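Local structure of MutT/NUDIX family protein (3ID9) at residues B[81-86]-B[99-104]; B[24-29]-B[63-68]; B[34-39]-B[127-132]; B[71-76]-B[122-127]. The protein is a probable MutT/NUDIX hydrolase of nucleoside diphosphates linked to another moiety, its own substrate not being established. All coordinates share one frame; numbering follows the deposited sequence.

Interaction 1 of 4, residues B[81-86]-B[99-104]; sequences KLLYVC and TFLLER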
loop_
_atom_site.group_PDB
_atom_site.type_symbol
_atom_site.label_atom_id
_atom_site.label_comp_id
_atom_site.label_asym_id
_atom_site.label_seq_id
_atom_site.Cartn_x
_atom_site.Cartn_y
_atom_site.Cartn_z
ATOM N N LYS B 81 -6.006 8.317 0.703
ATOM C CA LYS B 81 -5.607 7.018 1.205
ATOM C C LYS B 81 -5.189 6.044 0.117
ATOM O O LYS B 81 -5.523 6.204 -1.058
ATOM C CB LYS B 81 -6.734 6.394 2.032
ATOM C CG LYS B 81 -6.671 6.733 3.509
ATOM C CD LYS B 81 -7.705 5.945 4.287
ATOM C CE LYS B 81 -7.491 6.081 5.788
ATOM N NZ LYS B 81 -8.264 5.042 6.545
ATOM N N LEU B 82 -4.434 5.039 0.538
ATOM C CA LEU B 82 -3.952 3.987 -0.332
ATOM C C LEU B 82 -5.177 3.084 -0.465
ATOM O O LEU B 82 -5.687 2.565 0.527
ATOM C CB LEU B 82 -2.818 3.250 0.371
ATOM C CG LEU B 82 -1.809 2.398 -0.385
ATOM C CD1 LEU B 82 -2.526 1.670 -1.502
ATOM C CD2 LEU B 82 -0.693 3.275 -0.920
ATOM N N LEU B 83 -5.667 2.901 -1.679
ATOM C CA LEU B 83 -6.847 2.078 -1.854
ATOM C C LEU B 83 -6.567 0.616 -2.159
ATOM O O LEU B 83 -7.205 -0.285 -1.605
ATOM C CB LEU B 83 -7.720 2.642 -2.980
ATOM C CG LEU B 83 -8.908 1.743 -3.339
ATOM C CD1 LEU B 83 -9.928 1.792 -2.208
ATOM C CD2 LEU B 83 -9.540 2.194 -4.648
ATOM N N TYR B 84 -5.605 0.379 -3.037
ATOM C CA TYR B 84 -5.340 -0.973 -3.458
ATOM C C TYR B 84 -3.905 -1.138 -3.923
ATOM O O TYR B 84 -3.362 -0.282 -4.624
ATOM C CB TYR B 84 -6.306 -1.302 -4.598
ATOM C CG TYR B 84 -6.324 -2.730 -5.058
ATOM C CD1 TYR B 84 -7.049 -3.698 -4.366
ATOM C CD2 TYR B 84 -5.650 -3.112 -6.215
ATOM C CE1 TYR B 84 -7.108 -5.016 -4.820
ATOM C CE2 TYR B 84 -5.700 -4.422 -6.679
ATOM C CZ TYR B 84 -6.432 -5.368 -5.980
ATOM O OH TYR B 84 -6.500 -6.659 -6.462
ATOM N N VAL B 85 -3.297 -2.245 -3.518
ATOM C CA VAL B 85 -1.933 -2.553 -3.896
ATOM C C VAL B 85 -1.967 -3.916 -4.564
ATOM O O VAL B 85 -2.493 -4.887 -4.017
ATOM C CB VAL B 85 -0.986 -2.575 -2.668
ATOM C CG1 VAL B 85 0.392 -3.051 -3.087
ATOM C CG2 VAL B 85 -0.883 -1.176 -2.066
ATOM N N CYS B 86 -1.431 -3.966 -5.774
ATOM C CA CYS B 86 -1.402 -5.196 -6.541
ATOM C C CYS B 86 0.038 -5.462 -6.951
ATOM O O CYS B 86 0.683 -4.605 -7.558
ATOM C CB CYS B 86 -2.295 -5.047 -7.783
ATOM S SG CYS B 86 -2.218 -6.441 -8.941
ATOM N N THR B 99 -2.958 2.057 -6.168
ATOM C CA THR B 99 -4.107 2.888 -6.515
ATOM C C THR B 99 -4.434 3.830 -5.361
ATOM O O THR B 99 -4.671 3.386 -4.234
ATOM C CB THR B 99 -5.362 2.036 -6.822
ATOM O OG1 THR B 99 -5.210 1.394 -8.091
ATOM C CG2 THR B 99 -6.609 2.911 -6.863
ATOM N N PHE B 100 -4.456 5.130 -5.649
ATOM C CA PHE B 100 -4.741 6.148 -4.634
ATOM C C PHE B 100 -6.110 6.811 -4.753
ATOM O O PHE B 100 -6.550 7.135 -5.852
ATOM C CB PHE B 100 -3.716 7.286 -4.704
ATOM C CG PHE B 100 -2.352 6.929 -4.212
ATOM C CD1 PHE B 100 -1.263 6.959 -5.076
ATOM C CD2 PHE B 100 -2.143 6.604 -2.873
ATOM C CE1 PHE B 100 0.016 6.678 -4.614
ATOM C CE2 PHE B 100 -0.870 6.320 -2.397
ATOM C CZ PHE B 100 0.214 6.354 -3.266
ATOM N N LEU B 101 -6.775 7.016 -3.620
ATOM C CA LEU B 101 -8.034 7.747 -3.613
ATOM C C LEU B 101 -7.530 9.179 -3.511
ATOM O O LEU B 101 -6.855 9.533 -2.545
ATOM C CB LEU B 101 -8.882 7.420 -2.384
ATOM C CG LEU B 101 -9.702 6.137 -2.496
ATOM C CD1 LEU B 101 -10.493 5.912 -1.211
ATOM C CD2 LEU B 101 -10.634 6.248 -3.690
ATOM N N LEU B 102 -7.831 9.989 -4.521
ATOM C CA LEU B 102 -7.375 11.369 -4.552
ATOM C C LEU B 102 -8.453 12.378 -4.188
ATOM O O LEU B 102 -9.646 12.083 -4.239
ATOM C CB LEU B 102 -6.834 11.697 -5.943
ATOM C CG LEU B 102 -5.631 10.873 -6.391
ATOM C CD1 LEU B 102 -5.321 11.145 -7.863
ATOM C CD2 LEU B 102 -4.438 11.219 -5.511
ATOM N N GLU B 103 -8.007 13.571 -3.814
ATOM C CA GLU B 103 -8.895 14.673 -3.470
ATOM C C GLU B 103 -8.335 15.951 -4.101
ATOM O O GLU B 103 -7.123 16.181 -4.092
ATOM C CB GLU B 103 -8.975 14.821 -1.956
ATOM C CG GLU B 103 -9.870 15.937 -1.478
ATOM C CD GLU B 103 -10.129 15.853 0.014
ATOM O OE1 GLU B 103 -10.835 14.907 0.440
ATOM O OE2 GLU B 103 -9.623 16.725 0.757
ATOM N N ARG B 104 -9.216 16.773 -4.665
ATOM C CA ARG B 104 -8.798 18.025 -5.295
ATOM C C ARG B 104 -8.426 19.079 -4.257
ATOM O O ARG B 104 -9.032 19.149 -3.187
ATOM C CB ARG B 104 -9.921 18.585 -6.175
ATOM C CG ARG B 104 -9.598 18.615 -7.659
ATOM C CD ARG B 104 -10.387 19.696 -8.382
ATOM N NE ARG B 104 -11.817 19.581 -8.137
ATOM C CZ ARG B 104 -12.712 20.507 -8.473
ATOM N NH1 ARG B 104 -12.320 21.625 -9.075
ATOM N NH2 ARG B 104 -13.999 20.315 -8.199
HETATM O O HOH W 1 -3.646 -1.012 -7.547
#
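The F100 ring meets K81 at its edge, where K81 O lies near the ring plane 3.9 Å from F100 CD2, while L82 CD2 comes in obliquely to 3.4 Å from F100 CE2. L82 and F100 form a non-hydrogen-bonded pair whose side chains rise from the same face; L82 CG is anti to the backbone N (chi1 -161°), and CD2 beyond it meets the ring. Y155 of the second subunit meets the same ring edge-to-face, and M65 of helix 61-72 also packs on it. The Y84 ring has a water in plane at its edge, and its hydroxyl is hydrogen-bonded to Q156.

The backbones form an antiparallel hairpin pair with a shift of one residue between L82 and Y84. L83 and Y84 both face T99, which defines a classic beta bulge; L83 has the helix-like psi of -43° that goes with it. T99 O accepts from L83 N at 2.8 Å and more weakly from Y84 N at 3.4 Å. T99 N returns a bond to Y84 O, and L101 N donates almost straight (172°) to K81 O at 3.0 Å. L83 and T99 lie side by side, pointing the same way, with L83 CD2 3.7 Å from T99 CG2.

The same water donates to Y84 O at 3.0 Å and bonds T99 OG1. T99 O is thus shared by two N-H groups, and Y84 O takes both T99 N and the water.

Interaction 2 of 4, residues B[24-29]-B[63-68]; sequences VRVTGI and EAMIRE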
loop_
_atom_site.group_PDB
_atom_site.type_symbol
_atom_site.label_atom_id
_atom_site.label_comp_id
_atom_site.label_asym_id
_atom_site.label_seq_id
_atom_site.Cartn_x
_atom_site.Cartn_y
_atom_site.Cartn_z
ATOM N N VAL B 24 7.207 0.438 -10.714
ATOM C CA VAL B 24 6.075 0.828 -9.888
ATOM C C VAL B 24 5.107 1.750 -10.623
ATOM O O VAL B 24 5.511 2.727 -11.254
ATOM C CB VAL B 24 6.544 1.533 -8.609
ATOM C CG1 VAL B 24 5.367 1.743 -7.674
ATOM C CG2 VAL B 24 7.628 0.711 -7.933
ATOM N N ARG B 25 3.822 1.427 -10.535
ATOM C CA ARG B 25 2.784 2.217 -11.180
ATOM C C ARG B 25 1.725 2.695 -10.211
ATOM O O ARG B 25 1.256 1.936 -9.360
ATOM C CB ARG B 25 2.122 1.411 -12.298
ATOM C CG ARG B 25 3.002 1.310 -13.518
ATOM C CD ARG B 25 2.442 0.433 -14.618
ATOM N NE ARG B 25 3.315 0.561 -15.778
ATOM C CZ ARG B 25 3.372 1.649 -16.542
ATOM N NH1 ARG B 25 2.590 2.693 -16.277
ATOM N NH2 ARG B 25 4.239 1.709 -17.546
ATOM N N VAL B 26 1.366 3.967 -10.347
ATOM C CA VAL B 26 0.343 4.577 -9.511
ATOM C C VAL B 26 -0.877 4.882 -10.365
ATOM O O VAL B 26 -0.758 5.159 -11.555
ATOM C CB VAL B 26 0.835 5.894 -8.872
ATOM C CG1 VAL B 26 1.886 5.597 -7.830
ATOM C CG2 VAL B 26 1.405 6.819 -9.944
ATOM N N THR B 27 -2.050 4.818 -9.751
ATOM C CA THR B 27 -3.300 5.100 -10.446
ATOM C C THR B 27 -4.114 5.990 -9.535
ATOM O O THR B 27 -4.153 5.771 -8.321
ATOM C CB THR B 27 -4.091 3.806 -10.742
ATOM O OG1 THR B 27 -3.446 3.096 -11.802
ATOM C CG2 THR B 27 -5.526 4.123 -11.138
ATOM N N GLY B 28 -4.754 6.998 -10.121
ATOM C CA GLY B 28 -5.544 7.910 -9.327
ATOM C C GLY B 28 -7.039 7.722 -9.480
ATOM O O GLY B 28 -7.546 7.477 -10.573
ATOM N N ILE B 29 -7.747 7.831 -8.363
ATOM C CA ILE B 29 -9.187 7.712 -8.361
ATOM C C ILE B 29 -9.738 8.925 -7.623
ATOM O O ILE B 29 -9.761 8.974 -6.386
ATOM C CB ILE B 29 -9.637 6.393 -7.705
ATOM C CG1 ILE B 29 -9.270 5.238 -8.643
ATOM C CG2 ILE B 29 -11.129 6.417 -7.435
ATOM C CD1 ILE B 29 -9.818 3.900 -8.251
ATOM N N GLU B 63 4.878 11.885 -5.292
ATOM C CA GLU B 63 5.361 12.812 -6.303
ATOM C C GLU B 63 4.919 12.381 -7.704
ATOM O O GLU B 63 4.566 13.216 -8.536
ATOM C CB GLU B 63 6.887 12.919 -6.232
ATOM C CG GLU B 63 7.394 13.356 -4.867
ATOM C CD GLU B 63 8.909 13.390 -4.777
ATOM O OE1 GLU B 63 9.563 12.386 -5.148
ATOM O OE2 GLU B 63 9.445 14.424 -4.323
ATOM N N ALA B 64 4.932 11.075 -7.952
ATOM C CA ALA B 64 4.530 10.537 -9.243
ATOM C C ALA B 64 3.026 10.703 -9.465
ATOM O O ALA B 64 2.592 11.063 -10.557
ATOM C CB ALA B 64 4.919 9.068 -9.340
HETATM N N MSE B 65 2.232 10.439 -8.433
HETATM C CA MSE B 65 0.790 10.574 -8.542
HETATM C C MSE B 65 0.426 12.025 -8.878
HETATM O O MSE B 65 -0.376 12.272 -9.783
HETATM C CB MSE B 65 0.105 10.167 -7.236
HETATM C CG MSE B 65 -1.417 10.132 -7.324
HETATM SE SE MSE B 65 -2.098 8.654 -8.434
HETATM C CE MSE B 65 -2.122 9.516 -10.174
ATOM N N ILE B 66 1.014 12.973 -8.146
ATOM C CA ILE B 66 0.757 14.392 -8.361
ATOM C C ILE B 66 1.212 14.823 -9.752
ATOM O O ILE B 66 0.537 15.611 -10.410
ATOM C CB ILE B 66 1.476 15.279 -7.289
ATOM C CG1 ILE B 66 0.587 15.457 -6.062
ATOM C CG2 ILE B 66 1.778 16.663 -7.848
ATOM C CD1 ILE B 66 0.180 14.162 -5.386
ATOM N N ARG B 67 2.355 14.311 -10.195
ATOM C CA ARG B 67 2.877 14.661 -11.514
ATOM C C ARG B 67 1.996 14.125 -12.641
ATOM O O ARG B 67 1.661 14.858 -13.572
ATOM C CB ARG B 67 4.306 14.133 -11.696
ATOM C CG ARG B 67 4.846 14.307 -13.112
ATOM C CD ARG B 67 6.287 13.840 -13.250
ATOM N NE ARG B 67 6.460 12.447 -12.837
ATOM C CZ ARG B 67 5.838 11.413 -13.397
ATOM N NH1 ARG B 67 4.993 11.604 -14.408
ATOM N NH2 ARG B 67 6.044 10.186 -12.932
ATOM N N GLU B 68 1.636 12.847 -12.569
ATOM C CA GLU B 68 0.795 12.253 -13.595
ATOM C C GLU B 68 -0.536 12.990 -13.621
ATOM O O GLU B 68 -1.078 13.292 -14.686
ATOM C CB GLU B 68 0.551 10.773 -13.305
ATOM C CG GLU B 68 1.745 9.856 -13.546
ATOM C CD GLU B 68 2.062 9.661 -15.017
ATOM O OE1 GLU B 68 1.114 9.637 -15.834
ATOM O OE2 GLU B 68 3.258 9.514 -15.355
#
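M65, a selenomethionine, reaches from the helix to the strand backbone at T27 and G28. Its SE lies 3.5 Å from T27 C and 3.6 Å from G28 N, and its CE is 3.9 Å from G28 CA, so the end of the side chain rests on main chain. G28 has no side chain at this position. V26 supplies the other half of the first shell: its CB sits 4.1 Å from M65 SE, and its CG2 is 4.2 Å from A64 CB. No hydrogen bond joins the two segments; the contact is apolar packing.

Torsions explain the reach of M65. CG is anti to the backbone N (chi1 -173°), and bends at chi2 and chi3 then turn SE and CE against the strand. The segment axes approach to 8.4 Å at 55°.

Farther out, L102 of strand 95-104 packs on M65, and V55 touches both V26 and A64. On the helix, R67 NH1 makes a salt bridge to E68 OE2 at 2.9 Å; the acceptor lies near the guanidinium plane, whereas the donor stands well above the carboxylate plane. R67 NE pairs with E59, and R67 NH2 bonds R54 O, tying the helix to the residues that lead into it.

Residues 53-74 match the Nudix box, and this helix packed on the central mixed sheet is the loop-helix-loop arrangement of the Nudix fold, whose helix carries metal-binding glutamates in relatives.

Interaction 3 of 4, residues B[34-39]-B[127-132]; sequences EKVLLV and VPINEL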
loop_
_atom_site.group_PDB
_atom_site.type_symbol
_atom_site.label_atom_id
_atom_site.label_comp_id
_atom_site.label_asym_id
_atom_site.label_seq_id
_atom_site.Cartn_x
_atom_site.Cartn_y
_atom_site.Cartn_z
ATOM N N GLU B 34 -20.226 11.208 -6.735
ATOM C CA GLU B 34 -20.380 9.831 -7.191
ATOM C C GLU B 34 -19.895 9.582 -8.616
ATOM O O GLU B 34 -20.345 8.645 -9.274
ATOM C CB GLU B 34 -21.843 9.406 -7.071
ATOM C CG GLU B 34 -22.393 9.445 -5.654
ATOM C CD GLU B 34 -23.901 9.224 -5.615
ATOM O OE1 GLU B 34 -24.650 10.061 -6.180
ATOM O OE2 GLU B 34 -24.340 8.214 -5.024
ATOM N N LYS B 35 -18.980 10.417 -9.094
ATOM C CA LYS B 35 -18.432 10.251 -10.438
ATOM C C LYS B 35 -16.929 10.113 -10.344
ATOM O O LYS B 35 -16.302 10.697 -9.461
ATOM C CB LYS B 35 -18.750 11.456 -11.315
ATOM C CG LYS B 35 -20.225 11.729 -11.518
ATOM C CD LYS B 35 -20.394 13.025 -12.285
ATOM C CE LYS B 35 -21.846 13.421 -12.414
ATOM N NZ LYS B 35 -21.972 14.712 -13.141
ATOM N N VAL B 36 -16.354 9.347 -11.259
ATOM C CA VAL B 36 -14.917 9.144 -11.279
ATOM C C VAL B 36 -14.277 9.873 -12.449
ATOM O O VAL B 36 -14.817 9.900 -13.545
ATOM C CB VAL B 36 -14.563 7.640 -11.390
ATOM C CG1 VAL B 36 -13.064 7.446 -11.257
ATOM C CG2 VAL B 36 -15.266 6.868 -10.304
ATOM N N LEU B 37 -13.107 10.447 -12.213
ATOM C CA LEU B 37 -12.381 11.163 -13.250
ATOM C C LEU B 37 -11.707 10.200 -14.227
ATOM O O LEU B 37 -10.844 9.425 -13.834
ATOM C CB LEU B 37 -11.318 12.050 -12.594
ATOM C CG LEU B 37 -10.295 12.947 -13.315
ATOM C CD1 LEU B 37 -10.072 12.527 -14.751
ATOM C CD2 LEU B 37 -10.772 14.378 -13.242
ATOM N N LEU B 38 -12.108 10.237 -15.497
ATOM C CA LEU B 38 -11.457 9.410 -16.499
ATOM C C LEU B 38 -10.715 10.334 -17.441
ATOM O O LEU B 38 -11.103 11.473 -17.655
ATOM C CB LEU B 38 -12.439 8.549 -17.292
ATOM C CG LEU B 38 -13.211 7.494 -16.493
ATOM C CD1 LEU B 38 -13.944 6.566 -17.474
ATOM C CD2 LEU B 38 -12.246 6.704 -15.589
ATOM N N VAL B 39 -9.635 9.813 -17.991
ATOM C CA VAL B 39 -8.766 10.526 -18.891
ATOM C C VAL B 39 -8.736 9.757 -20.207
ATOM O O VAL B 39 -8.994 8.550 -20.238
ATOM C CB VAL B 39 -7.355 10.613 -18.244
ATOM C CG1 VAL B 39 -6.273 10.641 -19.290
ATOM C CG2 VAL B 39 -7.276 11.854 -17.376
ATOM N N VAL B 127 -17.234 10.388 -15.021
ATOM C CA VAL B 127 -18.233 9.362 -15.262
ATOM C C VAL B 127 -18.848 8.792 -13.988
ATOM O O VAL B 127 -18.146 8.415 -13.060
ATOM C CB VAL B 127 -17.640 8.202 -16.100
ATOM C CG1 VAL B 127 -18.659 7.083 -16.240
ATOM C CG2 VAL B 127 -17.244 8.708 -17.484
ATOM N N PRO B 128 -20.186 8.730 -13.933
ATOM C CA PRO B 128 -20.861 8.190 -12.748
ATOM C C PRO B 128 -20.329 6.792 -12.490
ATOM O O PRO B 128 -20.156 6.014 -13.427
ATOM C CB PRO B 128 -22.332 8.173 -13.160
ATOM C CG PRO B 128 -22.422 9.311 -14.132
ATOM C CD PRO B 128 -21.165 9.127 -14.959
ATOM N N ILE B 129 -20.077 6.475 -11.224
ATOM C CA ILE B 129 -19.545 5.170 -10.861
ATOM C C ILE B 129 -20.423 3.999 -11.287
ATOM O O ILE B 129 -19.907 2.954 -11.664
ATOM C CB ILE B 129 -19.267 5.102 -9.348
ATOM C CG1 ILE B 129 -18.170 6.112 -9.001
ATOM C CG2 ILE B 129 -18.819 3.696 -8.947
ATOM C CD1 ILE B 129 -18.009 6.353 -7.528
ATOM N N ASN B 130 -21.740 4.168 -11.245
ATOM C CA ASN B 130 -22.636 3.093 -11.651
ATOM C C ASN B 130 -22.709 2.937 -13.173
ATOM O O ASN B 130 -23.593 2.247 -13.684
ATOM C CB ASN B 130 -24.046 3.319 -11.090
ATOM C CG ASN B 130 -24.650 4.650 -11.528
ATOM O OD1 ASN B 130 -24.768 4.940 -12.723
ATOM N ND2 ASN B 130 -25.044 5.465 -10.553
ATOM N N GLU B 131 -21.790 3.579 -13.892
ATOM C CA GLU B 131 -21.758 3.486 -15.354
ATOM C C GLU B 131 -20.401 3.053 -15.879
ATOM O O GLU B 131 -20.205 2.984 -17.091
ATOM C CB GLU B 131 -22.113 4.823 -16.001
ATOM C CG GLU B 131 -23.555 5.250 -15.837
ATOM C CD GLU B 131 -23.860 6.502 -16.631
ATOM O OE1 GLU B 131 -23.738 6.451 -17.872
ATOM O OE2 GLU B 131 -24.213 7.536 -16.020
ATOM N N LEU B 132 -19.467 2.770 -14.972
ATOM C CA LEU B 132 -18.130 2.345 -15.367
ATOM C C LEU B 132 -18.109 1.055 -16.185
ATOM O O LEU B 132 -17.175 0.824 -16.952
ATOM C CB LEU B 132 -17.230 2.165 -14.147
ATOM C CG LEU B 132 -16.381 3.307 -13.563
ATOM C CD1 LEU B 132 -16.270 4.477 -14.548
ATOM C CD2 LEU B 132 -16.983 3.752 -12.243
HETATM O O HOH W 2 -22.618 6.663 -9.484
#
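V36 and V127 form an antiparallel hydrogen-bonded pair, each backbone N donating to the other residue's O. V36 N reaches V127 O at 2.7 Å with an N-H...O angle of 167°; V127 N reaches V36 O at 2.9 Å. Two residues along each chain, past the non-hydrogen-bonded pair K35-P128, I129 N donates to E34 O, also at 2.9 Å, so the bonding continues into the turn. E34 O takes a second donor, a water at 3.0 Å, and that water in turn accepts from N130 N.

Weaker C-H contacts accompany these bonds. K35 CA lies 3.2 Å from V127 O, and P128 CA approaches E34 O.

In the fold, this is where strand 124-128 joins strand 35-40 and then passes at once into a 3-10 turn that begins at I129, within the mixed sheet of the Nudix domain. Inside that turn E131 N bonds P128 O.

The apolar contacts gather on the face carrying V36, L38 and V127. V36 and I129 cross at about a right angle, and V36 CG2 meets I129 CG1 at 3.3 Å. L132 approaches the same methyl with its CD2. L38 CD1 lies 3.9 Å from V127 CG2, the two side chains crossing obliquely. Away from this group, K35 CG lies 3.8 Å from P128 CA. I142 and I145 of helix 139-147 pack on I129, while L50 of strand 48-54 touches V36 and L38.

Interaction 4 of 4, residues B[71-76]-B[122-127]; sequences EETGLE and HDVQMV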
loop_
_atom_site.group_PDB
_atom_site.type_symbol
_atom_site.label_atom_id
_atom_site.label_comp_id
_atom_site.label_asym_id
_atom_site.label_seq_id
_atom_site.Cartn_x
_atom_site.Cartn_y
_atom_site.Cartn_z
ATOM N N GLU B 71 -0.289 16.269 -15.538
ATOM C CA GLU B 71 0.120 16.159 -16.930
ATOM C C GLU B 71 -1.077 15.643 -17.732
ATOM O O GLU B 71 -1.208 15.927 -18.919
ATOM C CB GLU B 71 1.282 15.179 -17.102
ATOM C CG GLU B 71 2.501 15.463 -16.228
ATOM C CD GLU B 71 3.698 14.579 -16.576
ATOM O OE1 GLU B 71 3.493 13.376 -16.861
ATOM O OE2 GLU B 71 4.843 15.085 -16.552
ATOM N N GLU B 72 -1.961 14.899 -17.076
ATOM C CA GLU B 72 -3.121 14.336 -17.757
ATOM C C GLU B 72 -4.442 15.050 -17.494
ATOM O O GLU B 72 -5.383 14.880 -18.260
ATOM C CB GLU B 72 -3.265 12.846 -17.403
ATOM C CG GLU B 72 -2.036 12.008 -17.776
ATOM C CD GLU B 72 -2.164 10.530 -17.403
ATOM O OE1 GLU B 72 -2.389 10.219 -16.214
ATOM O OE2 GLU B 72 -2.033 9.671 -18.303
ATOM N N THR B 73 -4.516 15.852 -16.432
ATOM C CA THR B 73 -5.753 16.564 -16.095
ATOM C C THR B 73 -5.502 18.011 -15.658
ATOM O O THR B 73 -6.444 18.776 -15.452
ATOM C CB THR B 73 -6.509 15.889 -14.927
ATOM O OG1 THR B 73 -5.935 16.320 -13.682
ATOM C CG2 THR B 73 -6.413 14.371 -15.016
ATOM N N GLY B 74 -4.236 18.380 -15.501
ATOM C CA GLY B 74 -3.918 19.726 -15.071
ATOM C C GLY B 74 -4.427 20.106 -13.685
ATOM O O GLY B 74 -4.317 21.264 -13.288
ATOM N N LEU B 75 -4.971 19.145 -12.938
ATOM C CA LEU B 75 -5.499 19.412 -11.595
ATOM C C LEU B 75 -4.456 19.272 -10.488
ATOM O O LEU B 75 -3.469 18.555 -10.636
ATOM C CB LEU B 75 -6.639 18.447 -11.265
ATOM C CG LEU B 75 -7.923 18.435 -12.085
ATOM C CD1 LEU B 75 -8.847 17.355 -11.532
ATOM C CD2 LEU B 75 -8.594 19.805 -12.013
ATOM N N GLU B 76 -4.687 19.962 -9.375
ATOM C CA GLU B 76 -3.804 19.866 -8.217
ATOM C C GLU B 76 -4.516 18.935 -7.245
ATOM O O GLU B 76 -5.677 19.150 -6.902
ATOM C CB GLU B 76 -3.589 21.236 -7.567
ATOM C CG GLU B 76 -2.605 22.119 -8.312
ATOM C CD GLU B 76 -1.244 21.456 -8.473
ATOM O OE1 GLU B 76 -0.643 21.059 -7.449
ATOM O OE2 GLU B 76 -0.771 21.333 -9.623
ATOM N N HIS B 122 -6.617 19.306 -21.593
ATOM C CA HIS B 122 -6.707 17.889 -21.286
ATOM C C HIS B 122 -8.044 17.252 -21.621
ATOM O O HIS B 122 -9.085 17.903 -21.561
ATOM C CB HIS B 122 -6.422 17.688 -19.804
ATOM C CG HIS B 122 -5.146 18.328 -19.355
ATOM N ND1 HIS B 122 -3.912 17.841 -19.709
ATOM C CD2 HIS B 122 -4.927 19.432 -18.603
ATOM C CE1 HIS B 122 -2.973 18.619 -19.191
ATOM N NE2 HIS B 122 -3.562 19.588 -18.519
ATOM N N ASP B 123 -7.997 15.972 -21.976
ATOM C CA ASP B 123 -9.198 15.211 -22.277
ATOM C C ASP B 123 -9.648 14.605 -20.956
ATOM O O ASP B 123 -9.049 13.654 -20.461
ATOM C CB ASP B 123 -8.894 14.111 -23.293
ATOM C CG ASP B 123 -8.511 14.669 -24.651
ATOM O OD1 ASP B 123 -8.959 15.785 -24.989
ATOM O OD2 ASP B 123 -7.774 13.987 -25.391
ATOM N N VAL B 124 -10.708 15.166 -20.388
ATOM C CA VAL B 124 -11.215 14.721 -19.096
ATOM C C VAL B 124 -12.726 14.560 -19.067
ATOM O O VAL B 124 -13.470 15.329 -19.684
ATOM C CB VAL B 124 -10.808 15.728 -18.000
ATOM C CG1 VAL B 124 -11.386 15.324 -16.655
ATOM C CG2 VAL B 124 -9.299 15.817 -17.937
ATOM N N GLN B 125 -13.179 13.561 -18.322
ATOM C CA GLN B 125 -14.596 13.306 -18.198
ATOM C C GLN B 125 -14.902 12.713 -16.822
ATOM O O GLN B 125 -14.164 11.869 -16.316
ATOM C CB GLN B 125 -15.032 12.342 -19.298
ATOM C CG GLN B 125 -16.508 12.067 -19.307
ATOM C CD GLN B 125 -16.907 10.973 -20.282
ATOM O OE1 GLN B 125 -18.080 10.629 -20.370
ATOM N NE2 GLN B 125 -15.939 10.420 -21.013
HETATM N N MSE B 126 -15.986 13.170 -16.210
HETATM C CA MSE B 126 -16.397 12.666 -14.910
HETATM C C MSE B 126 -17.523 11.673 -15.166
HETATM O O MSE B 126 -18.634 12.061 -15.493
HETATM C CB MSE B 126 -16.891 13.812 -14.022
HETATM C CG MSE B 126 -15.822 14.824 -13.625
HETATM SE SE MSE B 126 -14.309 14.081 -12.614
HETATM C CE MSE B 126 -15.254 13.467 -11.038
ATOM N N VAL B 127 -17.234 10.388 -15.021
ATOM C CA VAL B 127 -18.233 9.362 -15.262
ATOM C C VAL B 127 -18.848 8.792 -13.988
ATOM O O VAL B 127 -18.146 8.415 -13.060
ATOM C CB VAL B 127 -17.640 8.202 -16.100
ATOM C CG1 VAL B 127 -18.659 7.083 -16.240
ATOM C CG2 VAL B 127 -17.244 8.708 -17.484
HETATM O O HOH W 3 -6.183 13.629 -20.403
#
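At the C-terminal end of the Nudix-box helix, E71, E72, T73 and G74 meet H122, two residues before strand 124-128. The H122 ring lies flat against the backbone where the helix stops. G74 N stands 3.2 Å above one ring face, offset toward the rim, and T73 N is on that face as well; H122 CD2 is 3.3 Å from T73 C. H122 CE1 comes within 3.2 Å of E71 O, and H122 CB lies 3.4 Å from E72 O. The ring nitrogens make no hydrogen bond across the contact: G74 N and E71 O are near them but at poor angles.

The polar link is a water instead, which donates to E72 O at 2.6 Å and to D123 O at 2.9 Å. T73 is the first residue to leave the helix. Its OG1, between the backbone N and the carbonyl carbon (chi1 82°), accepts from L75 N at 3.1 Å, an ST turn, and is also hydrogen-bonded to M69 O. V124 CG2 touches T73 CB.

The contact is at the surface. V39 of strand 35-40 packs on T73 and L37 of that strand on V124, while E72 OE1 accepts from G52 N of strand 48-54, so the helix end is set against strands 35-40, 48-54 and 124-128.

In the fold
Interactions 1 and 2 share the sheet through neighbouring strands 95-104 and 23-32: their centres are 9 Å apart, with F100 N 2.8 Å from T27 O and F100 O 2.9 Å from I29 N, both probable hydrogen bonds. Interactions 3 and 4 share V127 and strand 124-128, and L38 N lies 2.7 Å from Q125 O. Helix 61-72 ties interaction 2 to interaction 4, whose centres are about 13 Å apart, so the Nudix-box helix, the probable catalytic element, is packed on the sheet midway and held at its C-terminal end. Interactions 2 and 3 are farthest apart, centres about 18 Å, yet strands 23-32 and 35-40 are neighbours.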